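Local structure of iron transport multicopper oxidase FET3 (Saccharomyces cerevisiae, 1ZPU) at residues A[458-463]-A[467-472]; A[322-327]-A[332-337]. The protein oxidises ferrous to ferric iron with four copper ions, reducing dioxygen to water, so that yeast can take up iron with high affinity through the permease FTR1. All blocks are in the same frame, centred on the assembly; numbering follows the deposited sequence.

Contact 1 of 2, residues A[458-463]-A[467-472]. With CU1 (copper (I) ion), chain B; CU1 (copper (I) ion), chain C.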
ATOM      1  N   VAL A 458       3.378  -4.617 -15.587  1.00 69.15           N
ATOM      2  CA  VAL A 458       4.420  -5.109 -14.704  1.00 68.90           C
ATOM      3  C   VAL A 458       3.975  -4.694 -13.327  1.00 68.92           C
ATOM      4  O   VAL A 458       3.883  -3.505 -13.053  1.00 69.30           O
ATOM      5  CB  VAL A 458       5.802  -4.499 -15.050  1.00 68.65           C
ATOM      6  CG1 VAL A 458       6.842  -4.943 -14.066  1.00 68.32           C
ATOM      7  CG2 VAL A 458       6.228  -4.887 -16.453  1.00 68.69           C
ATOM      8  N   TRP A 459       3.681  -5.672 -12.472  1.00 68.82           N
ATOM      9  CA  TRP A 459       3.023  -5.399 -11.199  1.00 68.94           C
ATOM     10  C   TRP A 459       3.783  -5.909  -9.973  1.00 69.02           C
ATOM     11  O   TRP A 459       4.135  -7.081  -9.903  1.00 69.27           O
ATOM     12  CB  TRP A 459       1.607  -5.976 -11.194  1.00 68.67           C
ATOM     13  CG  TRP A 459       0.757  -5.642 -12.388  1.00 68.86           C
ATOM     14  CD1 TRP A 459       0.205  -6.529 -13.257  1.00 69.18           C
ATOM     15  CD2 TRP A 459       0.356  -4.343 -12.844  1.00 68.72           C
ATOM     16  NE1 TRP A 459      -0.509  -5.875 -14.218  1.00 68.77           N
ATOM     17  CE2 TRP A 459      -0.438  -4.531 -13.988  1.00 68.67           C
ATOM     18  CE3 TRP A 459       0.600  -3.038 -12.404  1.00 69.32           C
ATOM     19  CZ2 TRP A 459      -0.996  -3.467 -14.695  1.00 69.33           C
ATOM     20  CZ3 TRP A 459       0.036  -1.981 -13.104  1.00 68.71           C
ATOM     21  CH2 TRP A 459      -0.749  -2.202 -14.232  1.00 69.07           C
ATOM     22  N   PHE A 460       3.992  -5.020  -9.002  1.00 68.97           N
ATOM     23  CA  PHE A 460       4.706  -5.329  -7.772  1.00 68.89           C
ATOM     24  C   PHE A 460       3.762  -6.021  -6.797  1.00 68.82           C
ATOM     25  O   PHE A 460       2.637  -5.569  -6.580  1.00 68.81           O
ATOM     26  CB  PHE A 460       5.269  -4.032  -7.160  1.00 68.79           C
ATOM     27  CG  PHE A 460       6.590  -4.187  -6.443  1.00 68.58           C
ATOM     28  CD1 PHE A 460       7.277  -5.398  -6.429  1.00 68.79           C
ATOM     29  CD2 PHE A 460       7.170  -3.092  -5.804  1.00 68.72           C
ATOM     30  CE1 PHE A 460       8.515  -5.517  -5.762  1.00 68.77           C
ATOM     31  CE2 PHE A 460       8.420  -3.200  -5.143  1.00 68.52           C
ATOM     32  CZ  PHE A 460       9.081  -4.411  -5.119  1.00 68.04           C
ATOM     33  N   PHE A 461       4.210  -7.136  -6.233  1.00 68.72           N
ATOM     34  CA  PHE A 461       3.494  -7.764  -5.127  1.00 68.89           C
ATOM     35  C   PHE A 461       4.386  -7.785  -3.893  1.00 69.07           C
ATOM     36  O   PHE A 461       5.402  -8.485  -3.877  1.00 69.31           O
ATOM     37  CB  PHE A 461       3.035  -9.178  -5.474  1.00 68.49           C
ATOM     38  CG  PHE A 461       2.323  -9.860  -4.352  1.00 68.29           C
ATOM     39  CD1 PHE A 461       1.002  -9.545  -4.062  1.00 67.56           C
ATOM     40  CD2 PHE A 461       2.981 -10.803  -3.566  1.00 68.33           C
ATOM     41  CE1 PHE A 461       0.341 -10.170  -3.018  1.00 67.42           C
ATOM     42  CE2 PHE A 461       2.326 -11.429  -2.506  1.00 67.81           C
ATOM     43  CZ  PHE A 461       0.999 -11.109  -2.238  1.00 67.77           C
ATOM     44  N   HIS A 462       4.008  -7.024  -2.868  1.00 69.02           N
ATOM     45  CA  HIS A 462       4.876  -6.833  -1.715  1.00 69.22           C
ATOM     46  C   HIS A 462       4.129  -6.503  -0.448  1.00 69.26           C
ATOM     47  O   HIS A 462       2.949  -6.144  -0.480  1.00 69.36           O
ATOM     48  CB  HIS A 462       5.851  -5.693  -1.980  1.00 69.38           C
ATOM     49  CG  HIS A 462       5.188  -4.361  -2.116  1.00 69.65           C
ATOM     50  ND1 HIS A 462       4.989  -3.516  -1.045  1.00 69.97           N
ATOM     51  CD2 HIS A 462       4.667  -3.733  -3.195  1.00 70.18           C
ATOM     52  CE1 HIS A 462       4.365  -2.427  -1.458  1.00 70.81           C
ATOM     53  NE2 HIS A 462       4.155  -2.534  -2.757  1.00 70.63           N
ATOM     54  N   CYS A 463       4.848  -6.587   0.663  1.00 69.33           N
ATOM     55  CA  CYS A 463       4.375  -6.074   1.930  1.00 69.19           C
ATOM     56  C   CYS A 463       4.445  -4.548   1.928  1.00 69.20           C
ATOM     57  O   CYS A 463       5.440  -3.945   1.515  1.00 69.68           O
ATOM     58  CB  CYS A 463       5.213  -6.642   3.060  1.00 68.95           C
ATOM     59  SG  CYS A 463       4.636  -6.144   4.671  1.00 70.47           S
ATOM     60  N   TRP A 467       9.385  -0.740   6.138  1.00 69.43           N
ATOM     61  CA  TRP A 467      10.580  -1.405   6.635  1.00 68.83           C
ATOM     62  C   TRP A 467      10.780  -2.766   5.976  1.00 68.83           C
ATOM     63  O   TRP A 467      11.901  -3.132   5.638  1.00 69.06           O
ATOM     64  CB  TRP A 467      10.510  -1.540   8.152  1.00 68.57           C
ATOM     65  CG  TRP A 467      10.128  -0.249   8.839  1.00 68.87           C
ATOM     66  CD1 TRP A 467       9.000  -0.015   9.577  1.00 68.12           C
ATOM     67  CD2 TRP A 467      10.879   0.983   8.845  1.00 67.80           C
ATOM     68  NE1 TRP A 467       9.012   1.283  10.050  1.00 68.37           N
ATOM     69  CE2 TRP A 467      10.145   1.915   9.609  1.00 67.51           C
ATOM     70  CE3 TRP A 467      12.099   1.379   8.280  1.00 67.22           C
ATOM     71  CZ2 TRP A 467      10.585   3.219   9.825  1.00 67.46           C
ATOM     72  CZ3 TRP A 467      12.539   2.675   8.486  1.00 68.06           C
ATOM     73  CH2 TRP A 467      11.779   3.585   9.255  1.00 68.31           C
ATOM     74  N   HIS A 468       9.693  -3.502   5.771  1.00 68.63           N
ATOM     75  CA  HIS A 468       9.787  -4.827   5.203  1.00 68.51           C
ATOM     76  C   HIS A 468      10.069  -4.787   3.695  1.00 68.80           C
ATOM     77  O   HIS A 468      10.760  -5.669   3.149  1.00 68.56           O
ATOM     78  CB  HIS A 468       8.542  -5.647   5.538  1.00 68.11           C
ATOM     79  CG  HIS A 468       8.321  -5.831   7.011  1.00 67.94           C
ATOM     80  ND1 HIS A 468       7.144  -6.331   7.533  1.00 67.23           N
ATOM     81  CD2 HIS A 468       9.115  -5.565   8.074  1.00 66.08           C
ATOM     82  CE1 HIS A 468       7.229  -6.372   8.848  1.00 65.90           C
ATOM     83  NE2 HIS A 468       8.412  -5.910   9.201  1.00 64.83           N
ATOM     84  N   LEU A 469       9.538  -3.762   3.030  1.00 68.96           N
ATOM     85  CA  LEU A 469       9.846  -3.529   1.630  1.00 68.97           C
ATOM     86  C   LEU A 469      11.328  -3.171   1.471  1.00 69.11           C
ATOM     87  O   LEU A 469      11.974  -3.603   0.519  1.00 69.28           O
ATOM     88  CB  LEU A 469       8.957  -2.434   1.077  1.00 68.90           C
ATOM     89  CG  LEU A 469       9.061  -2.102  -0.411  1.00 68.97           C
ATOM     90  CD1 LEU A 469       8.713  -3.305  -1.321  1.00 67.67           C
ATOM     91  CD2 LEU A 469       8.178  -0.882  -0.697  1.00 67.92           C
ATOM     92  N   LEU A 470      11.863  -2.401   2.417  1.00 69.32           N
ATOM     93  CA  LEU A 470      13.301  -2.112   2.469  1.00 69.54           C
ATOM     94  C   LEU A 470      14.121  -3.364   2.679  1.00 69.41           C
ATOM     95  O   LEU A 470      15.236  -3.470   2.148  1.00 69.57           O
ATOM     96  CB  LEU A 470      13.633  -1.098   3.563  1.00 69.77           C
ATOM     97  CG  LEU A 470      13.507   0.351   3.106  1.00 71.14           C
ATOM     98  CD1 LEU A 470      13.273   1.274   4.295  1.00 72.41           C
ATOM     99  CD2 LEU A 470      14.739   0.776   2.302  1.00 72.82           C
ATOM    100  N   GLN A 471      13.567  -4.306   3.446  1.00 69.23           N
ATOM    101  CA  GLN A 471      14.182  -5.609   3.663  1.00 69.05           C
ATOM    102  C   GLN A 471      14.039  -6.532   2.449  1.00 68.94           C
ATOM    103  O   GLN A 471      14.543  -7.652   2.455  1.00 69.08           O
ATOM    104  CB  GLN A 471      13.575  -6.256   4.893  1.00 69.03           C
ATOM    105  CG  GLN A 471      14.048  -5.687   6.206  1.00 69.37           C
ATOM    106  CD  GLN A 471      13.434  -6.427   7.374  1.00 70.84           C
ATOM    107  OE1 GLN A 471      12.336  -6.085   7.835  1.00 72.93           O
ATOM    108  NE2 GLN A 471      14.123  -7.465   7.852  1.00 70.48           N
ATOM    109  N   GLY A 472      13.335  -6.059   1.420  1.00 69.00           N
ATOM    110  CA  GLY A 472      13.141  -6.797   0.165  1.00 68.91           C
ATOM    111  C   GLY A 472      11.975  -7.781   0.053  1.00 69.12           C
ATOM    112  O   GLY A 472      12.062  -8.732  -0.722  1.00 69.20           O
TER
HETATM  113 CU   CU1 B1001       5.626  -7.138   6.355  1.00 82.54          CU
HETATM  114 CU   CU1 C1002       3.965  -0.915  -4.249  1.00 87.41          CU
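Cys463 and His468 meet on one copper ion, the type 1 site: Cys463 SG binds it at 2.2 Å and His468 ND1 at 2.1 Å, with His392 as third ligand. Cys463 SG stands anti to the backbone N (chi1 -176°), which brings it to the copper and to the edge of the His468 imidazole, near its plane. The far nitrogen, His468 NE2, is hydrogen-bonded to Glu164, so the ring is held at both nitrogens. The residue before Cys463, His462, binds a type 3 copper through NE2 at 2.2 Å, with His107 and His397. With His464, which binds the other type 3 copper, these residues form the His-Cys-His bridge of multicopper oxidases, the route for electrons from type 1 copper to the trinuclear cluster. His462 ND1 donates a nearly straight bond (169°) to Cys463 O at 2.6 Å; the oxygen lies in the ring plane, but the donor stands above the carbonyl plane. Leu469 makes the van der Waals contacts: CD1 lies 3.8 Å from Phe460 CE2 and, oblique to both rings, 3.7 Å from His462 ND1. Replacing Leu469 by alanine is likely to open a gap between helix and strand beside Phe460 and His462, although copper would still hold His462. Strand 457-463 runs between strands 392-396 and 474-479, and helix 466-470 ends in a Schellman motif at Gly472 before the chain returns as strand 474-479.

Contact 2 of 2, residues A[322-327]-A[332-337]; sequences VVMDNL and NYAFFN
Antiparallel pairing joins strand 316-326 to strand 332-336, the latter an outermost strand of a mixed sheet in the third plastocyanin-like domain. Two hydrogen-bonded pairs hold the backbones. Asp325 and Tyr333 exchange bonds both ways, each N to O distance being 2.9 Å. In the other pair Phe335 N reaches Val323 O at 2.8 Å, while the return bond from Val323 N to Phe335 O is weak. The non-hydrogen-bonded pairs are Val322 with Phe336, Met324 with Ala334 and Asn326 with Asn332.

On the face bearing Met324, the methionine chain bends at chi2 (51°) and lays SD 3.8 Å from Ala334 CB. Asn332 crosses Met324 at about a right angle, with its OD1 against Met324 CB and CG. Farther along, Val322 and Phe336 lie side by side, Val322 CG2 touching Phe336 CE2; Phe394 and Leu384 also border this ring.

The motif is a beta hairpin in a cupredoxin domain, whose Met324 also packs on His392 of the type 1 copper site. On the face carrying Val323, Asp325, Tyr333 and Phe335, Phe335 takes a first torsion of -64° that turns its ring toward strand 316-326 edge first, with Val323 O and Asp325 O at that edge; Asp325 CB is 3.7 Å from Phe335 CE1. Leu327, just past the strand, inserts its two methyls between aromatic neighbours: CD2 meets the Phe335 edge, 3.6 Å from CZ, and CD1 packs on Tyr333 CD1. Tyr333 OH is hydrogen-bonded to Asn329 in the connecting turn.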
ATOM      1  N   VAL A 322       6.992 -16.593   3.535  1.00 69.13           N
ATOM      2  CA  VAL A 322       7.511 -15.333   4.032  1.00 68.99           C
ATOM      3  C   VAL A 322       8.302 -15.558   5.314  1.00 69.11           C
ATOM      4  O   VAL A 322       7.767 -16.054   6.300  1.00 69.24           O
ATOM      5  CB  VAL A 322       6.375 -14.348   4.326  1.00 68.94           C
ATOM      6  CG1 VAL A 322       6.919 -13.086   4.963  1.00 69.04           C
ATOM      7  CG2 VAL A 322       5.605 -14.024   3.055  1.00 69.06           C
ATOM      8  N   VAL A 323       9.575 -15.181   5.296  1.00 69.06           N
ATOM      9  CA  VAL A 323      10.418 -15.279   6.474  1.00 69.00           C
ATOM     10  C   VAL A 323      11.452 -14.150   6.513  1.00 69.30           C
ATOM     11  O   VAL A 323      11.821 -13.598   5.467  1.00 69.14           O
ATOM     12  CB  VAL A 323      11.102 -16.672   6.564  1.00 68.97           C
ATOM     13  CG1 VAL A 323      12.250 -16.802   5.568  1.00 68.41           C
ATOM     14  CG2 VAL A 323      11.577 -16.942   7.978  1.00 69.08           C
ATOM     15  N   MET A 324      11.883 -13.796   7.727  1.00 69.59           N
ATOM     16  CA  MET A 324      13.012 -12.900   7.931  1.00 69.93           C
ATOM     17  C   MET A 324      14.240 -13.742   8.253  1.00 69.72           C
ATOM     18  O   MET A 324      14.140 -14.720   9.002  1.00 69.77           O
ATOM     19  CB  MET A 324      12.712 -11.930   9.081  1.00 70.90           C
ATOM     20  CG  MET A 324      12.090 -10.584   8.669  1.00 71.81           C
ATOM     21  SD  MET A 324      10.647 -10.752   7.600  1.00 76.77           S
ATOM     22  CE  MET A 324      10.008  -9.077   7.696  1.00 73.62           C
ATOM     23  N   ASP A 325      15.386 -13.378   7.683  1.00 69.50           N
ATOM     24  CA  ASP A 325      16.646 -14.080   7.986  1.00 69.50           C
ATOM     25  C   ASP A 325      17.898 -13.239   7.750  1.00 69.21           C
ATOM     26  O   ASP A 325      17.879 -12.292   6.966  1.00 69.14           O
ATOM     27  CB  ASP A 325      16.758 -15.374   7.188  1.00 69.61           C
ATOM     28  CG  ASP A 325      17.734 -16.340   7.809  1.00 70.62           C
ATOM     29  OD1 ASP A 325      18.310 -17.189   7.090  1.00 71.66           O
ATOM     30  OD2 ASP A 325      17.932 -16.244   9.036  1.00 72.34           O
ATOM     31  N   ASN A 326      18.982 -13.601   8.428  1.00 69.05           N
ATOM     32  CA  ASN A 326      20.263 -12.895   8.300  1.00 69.02           C
ATOM     33  C   ASN A 326      21.118 -13.407   7.141  1.00 68.95           C
ATOM     34  O   ASN A 326      21.199 -14.613   6.903  1.00 69.01           O
ATOM     35  CB  ASN A 326      21.046 -12.975   9.615  1.00 68.72           C
ATOM     36  CG  ASN A 326      20.397 -12.173  10.727  1.00 68.86           C
ATOM     37  OD1 ASN A 326      20.241 -10.958  10.620  1.00 69.26           O
ATOM     38  ND2 ASN A 326      20.005 -12.850  11.798  1.00 69.13           N
ATOM     39  N   LEU A 327      21.754 -12.485   6.425  1.00 68.94           N
ATOM     40  CA  LEU A 327      22.684 -12.848   5.355  1.00 68.97           C
ATOM     41  C   LEU A 327      24.171 -12.633   5.742  1.00 69.14           C
ATOM     42  O   LEU A 327      24.487 -12.202   6.862  1.00 69.17           O
ATOM     43  CB  LEU A 327      22.329 -12.108   4.051  1.00 68.86           C
ATOM     44  CG  LEU A 327      21.019 -12.403   3.303  1.00 67.85           C
ATOM     45  CD1 LEU A 327      20.963 -11.601   2.032  1.00 67.53           C
ATOM     46  CD2 LEU A 327      20.865 -13.862   2.970  1.00 67.67           C
ATOM     47  N   ASN A 332      19.621  -8.187   8.574  1.00 68.92           N
ATOM     48  CA  ASN A 332      18.418  -8.995   8.476  1.00 68.80           C
ATOM     49  C   ASN A 332      17.520  -8.600   7.295  1.00 68.71           C
ATOM     50  O   ASN A 332      17.028  -7.473   7.227  1.00 68.72           O
ATOM     51  CB  ASN A 332      17.653  -8.925   9.795  1.00 68.75           C
ATOM     52  CG  ASN A 332      16.525  -9.919   9.865  1.00 68.80           C
ATOM     53  OD1 ASN A 332      15.354  -9.561   9.707  1.00 68.92           O
ATOM     54  ND2 ASN A 332      16.864 -11.177  10.103  1.00 68.76           N
ATOM     55  N   TYR A 333      17.316  -9.544   6.378  1.00 68.61           N
ATOM     56  CA  TYR A 333      16.503  -9.330   5.187  1.00 68.49           C
ATOM     57  C   TYR A 333      15.161 -10.063   5.251  1.00 68.79           C
ATOM     58  O   TYR A 333      14.959 -10.948   6.100  1.00 69.09           O
ATOM     59  CB  TYR A 333      17.277  -9.772   3.948  1.00 68.03           C
ATOM     60  CG  TYR A 333      18.437  -8.865   3.596  1.00 67.76           C
ATOM     61  CD1 TYR A 333      19.739  -9.191   3.963  1.00 67.46           C
ATOM     62  CD2 TYR A 333      18.229  -7.678   2.898  1.00 67.11           C
ATOM     63  CE1 TYR A 333      20.809  -8.370   3.632  1.00 67.33           C
ATOM     64  CE2 TYR A 333      19.283  -6.848   2.571  1.00 67.53           C
ATOM     65  CZ  TYR A 333      20.577  -7.193   2.939  1.00 67.79           C
ATOM     66  OH  TYR A 333      21.629  -6.356   2.615  1.00 66.82           O
ATOM     67  N   ALA A 334      14.249  -9.689   4.356  1.00 68.75           N
ATOM     68  CA  ALA A 334      12.964 -10.365   4.218  1.00 68.69           C
ATOM     69  C   ALA A 334      12.927 -11.182   2.931  1.00 68.82           C
ATOM     70  O   ALA A 334      13.458 -10.758   1.903  1.00 68.93           O
ATOM     71  CB  ALA A 334      11.865  -9.368   4.226  1.00 68.48           C
ATOM     72  N   PHE A 335      12.293 -12.351   2.990  1.00 68.75           N
ATOM     73  CA  PHE A 335      12.333 -13.291   1.880  1.00 68.72           C
ATOM     74  C   PHE A 335      10.960 -13.767   1.405  1.00 68.79           C
ATOM     75  O   PHE A 335      10.085 -14.078   2.209  1.00 68.93           O
ATOM     76  CB  PHE A 335      13.170 -14.515   2.259  1.00 68.37           C
ATOM     77  CG  PHE A 335      14.610 -14.212   2.529  1.00 68.04           C
ATOM     78  CD1 PHE A 335      15.023 -13.754   3.780  1.00 67.74           C
ATOM     79  CD2 PHE A 335      15.568 -14.416   1.545  1.00 67.54           C
ATOM     80  CE1 PHE A 335      16.362 -13.485   4.036  1.00 66.62           C
ATOM     81  CE2 PHE A 335      16.910 -14.150   1.802  1.00 66.58           C
ATOM     82  CZ  PHE A 335      17.300 -13.685   3.046  1.00 66.68           C
ATOM     83  N   PHE A 336      10.784 -13.808   0.090  1.00 68.67           N
ATOM     84  CA  PHE A 336       9.750 -14.627  -0.517  1.00 68.71           C
ATOM     85  C   PHE A 336      10.468 -15.893  -0.974  1.00 68.88           C
ATOM     86  O   PHE A 336      11.385 -15.821  -1.797  1.00 69.02           O
ATOM     87  CB  PHE A 336       9.078 -13.916  -1.703  1.00 68.49           C
ATOM     88  CG  PHE A 336       7.865 -13.073  -1.331  1.00 67.88           C
ATOM     89  CD1 PHE A 336       7.655 -11.838  -1.943  1.00 67.39           C
ATOM     90  CD2 PHE A 336       6.933 -13.516  -0.389  1.00 67.96           C
ATOM     91  CE1 PHE A 336       6.543 -11.052  -1.624  1.00 67.61           C
ATOM     92  CE2 PHE A 336       5.810 -12.740  -0.056  1.00 67.18           C
ATOM     93  CZ  PHE A 336       5.615 -11.507  -0.676  1.00 67.57           C
ATOM     94  N   ASN A 337      10.065 -17.043  -0.431  1.00 68.92           N
ATOM     95  CA  ASN A 337      10.838 -18.282  -0.556  1.00 68.87           C
ATOM     96  C   ASN A 337      12.286 -18.026  -0.174  1.00 69.07           C
ATOM     97  O   ASN A 337      12.555 -17.640   0.965  1.00 69.36           O
ATOM     98  CB  ASN A 337      10.726 -18.886  -1.956  1.00 68.73           C
ATOM     99  CG  ASN A 337       9.295 -19.240  -2.321  1.00 68.63           C
ATOM    100  OD1 ASN A 337       8.507 -19.666  -1.467  1.00 67.93           O
ATOM    101  ND2 ASN A 337       8.947 -19.059  -3.597  1.00 67.84           N
TER

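Overall arrangement
Both contacts lie in the third plastocyanin-like domain, their centres about 12 Å apart and in series along the chain: the hairpin of contact 2 closes before contact 1 opens. They belong to different sheets, strands 316-326 and 332-336 to one and strand 457-463 to the other. Gln471 joins them, since its O lies 2.8 Å from Ala334 N and its NE2 3.0 Å from Asn332 O, both probable hydrogen bonds that tie the end of helix 466-470 to the outermost strand. Met324 CE packs 3.6 Å from His468 CD2. The hairpin thus borders the type 1 copper site, while the C-terminal end of 458-463 joins that site to a type 3 copper through Cys463 and His462.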